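Local coordinates for caltubin, EF-hand (Lymnaea stagnalis, PDB 6VAN), which probably binds calcium through helix-loop-helix EF-hands, whose loops hold strontium ions in this crystal, at residues K9-F12 with I13-L16. Numbering follows the deposited sequence. Where two conformers were deposited one is given.
Sequences KERF and IRWL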
loop_
_atom_site.group_PDB
_atom_site.type_symbol
_atom_site.label_atom_id
_atom_site.label_comp_id
_atom_site.label_asym_id
_atom_site.label_seq_id
_atom_site.Cartn_x
_atom_site.Cartn_y
_atom_site.Cartn_z
ATOM N N LYS A 9 8.241 14.054 0.199
ATOM C CA LYS A 9 9.595 13.753 0.701
ATOM C C LYS A 9 9.525 13.252 2.147
ATOM O O LYS A 9 10.173 12.234 2.439
ATOM C CB LYS A 9 10.498 14.978 0.606
ATOM C CG LYS A 9 11.887 14.776 1.211
ATOM C CD LYS A 9 12.577 13.475 0.795
ATOM C CE LYS A 9 13.518 13.629 -0.377
ATOM N NZ LYS A 9 14.791 14.303 0.006
ATOM N N GLU A 10 8.780 13.922 3.027
ATOM C CA GLU A 10 8.680 13.535 4.466
ATOM C C GLU A 10 8.123 12.110 4.554
ATOM O O GLU A 10 8.580 11.351 5.425
ATOM C CB GLU A 10 7.810 14.523 5.245
ATOM C CG GLU A 10 7.836 14.317 6.754
ATOM C CD GLU A 10 6.901 13.248 7.301
ATOM O OE1 GLU A 10 5.923 12.890 6.609
ATOM O OE2 GLU A 10 7.158 12.769 8.426
ATOM N N ARG A 11 7.168 11.769 3.694
ATOM C CA ARG A 11 6.536 10.425 3.624
ATOM C C ARG A 11 7.541 9.386 3.147
ATOM O O ARG A 11 7.526 8.253 3.686
ATOM C CB ARG A 11 5.406 10.403 2.602
ATOM C CG ARG A 11 4.073 10.918 3.104
ATOM C CD ARG A 11 3.029 10.251 2.243
ATOM N NE ARG A 11 2.446 11.082 1.208
ATOM C CZ ARG A 11 1.991 10.617 0.044
ATOM N NH1 ARG A 11 1.451 11.443 -0.836
ATOM N NH2 ARG A 11 2.081 9.328 -0.241
ATOM N N PHE A 12 8.310 9.719 2.116
ATOM C CA PHE A 12 9.325 8.829 1.507
ATOM C C PHE A 12 10.357 8.489 2.580
ATOM O O PHE A 12 10.667 7.293 2.734
ATOM C CB PHE A 12 9.959 9.461 0.266
ATOM C CG PHE A 12 10.835 8.524 -0.532
ATOM C CD1 PHE A 12 10.279 7.577 -1.377
ATOM C CD2 PHE A 12 12.218 8.586 -0.439
ATOM C CE1 PHE A 12 11.083 6.720 -2.116
ATOM C CE2 PHE A 12 13.017 7.722 -1.170
ATOM C CZ PHE A 12 12.453 6.798 -2.016
ATOM N N ILE A 13 10.844 9.488 3.305
ATOM C CA ILE A 13 11.808 9.305 4.438
ATOM C C ILE A 13 11.183 8.368 5.474
ATOM O O ILE A 13 11.795 7.317 5.767
ATOM C CB ILE A 13 12.201 10.654 5.056
ATOM C CG1 ILE A 13 13.155 11.415 4.141
ATOM C CG2 ILE A 13 12.782 10.459 6.456
ATOM C CD1 ILE A 13 13.279 12.881 4.471
ATOM N N ARG A 14 9.999 8.714 5.975
ATOM C CA ARG A 14 9.370 8.057 7.152
ATOM C C ARG A 14 8.991 6.592 6.859
ATOM O O ARG A 14 8.977 5.800 7.833
ATOM C CB ARG A 14 8.158 8.869 7.615
ATOM C CG ARG A 14 7.506 8.359 8.895
ATOM C CD ARG A 14 6.189 7.636 8.656
ATOM N NE ARG A 14 5.385 8.344 7.670
ATOM C CZ ARG A 14 4.741 9.493 7.880
ATOM N NH1 ARG A 14 4.771 10.079 9.068
ATOM N NH2 ARG A 14 4.064 10.057 6.889
ATOM N N TRP A 15 8.686 6.254 5.593
ATOM C CA TRP A 15 8.213 4.909 5.147
ATOM C C TRP A 15 9.353 4.092 4.524
ATOM O O TRP A 15 9.539 2.945 4.962
ATOM C CB TRP A 15 7.056 5.019 4.143
ATOM C CG TRP A 15 5.731 5.404 4.726
ATOM C CD1 TRP A 15 4.747 6.118 4.108
ATOM C CD2 TRP A 15 5.236 5.102 6.045
ATOM N NE1 TRP A 15 3.678 6.281 4.944
ATOM C CE2 TRP A 15 3.946 5.669 6.140
ATOM C CE3 TRP A 15 5.751 4.413 7.149
ATOM C CZ2 TRP A 15 3.173 5.571 7.296
ATOM C CZ3 TRP A 15 4.989 4.320 8.291
ATOM C CH2 TRP A 15 3.715 4.889 8.361
ATOM N N LEU A 16 10.042 4.650 3.515
ATOM C CA LEU A 16 10.844 3.885 2.519
ATOM C C LEU A 16 12.355 4.170 2.591
ATOM O O LEU A 16 13.107 3.318 2.125
ATOM C CB LEU A 16 10.319 4.228 1.118
ATOM C CG LEU A 16 8.939 3.674 0.771
ATOM C CD1 LEU A 16 8.511 4.133 -0.610
ATOM C CD2 LEU A 16 8.921 2.149 0.844
#
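Phe12 lays one face of its ring against Leu16, whose CB sits 4.1 Å above the ring plane, offset toward the rim, while Leu16 CD1 reaches Phe12 CE1 at 3.9 Å. The ring arrives there because CG stands anti to the backbone N (chi1 -171°). Tyr66 and Phe62 meet the same ring at inclined angles, so this side of helix 5-15 belongs to the apolar core shared with helix 62-71. With an alanine here, Leu16 CD1 and the rings of Phe62 and Tyr66 are likely to lose the surface they share and face a gap. The Phe12 side chain also touches Asp17, a strontium ligand, and lies about 7 Å from a bound strontium ion.

Glu10 and Arg14 pair on an exposed side of the helix. The evidence points to charge attraction without a directed bond: Glu10 OE1 is 3.4 Å from Arg14 NH2 but well out of the guanidinium plane, and the two planes stand 78° apart. Bends at chi2 and chi3 turn the Arg14 guanidinium back toward that carboxylate. On another side, the aliphatic part of Lys9 touches Ile13 (CD to CD1, 3.8 Å), while Lys9 NZ is hydrogen-bonded to Asn20 OD1.

Beneath these side chains run four i-to-i+4 backbone bonds, the last from Leu16 N to Phe12 O at 2.8 Å, one residue before Asp17 and the EF-hand loop. The chemistry therefore implies a division of labour: apolar contacts join the entering helix to the core, while the Glu10-Arg14 pair, with no N-H aimed at the oxygen, probably contributes electrostatics without fixing a precise orientation.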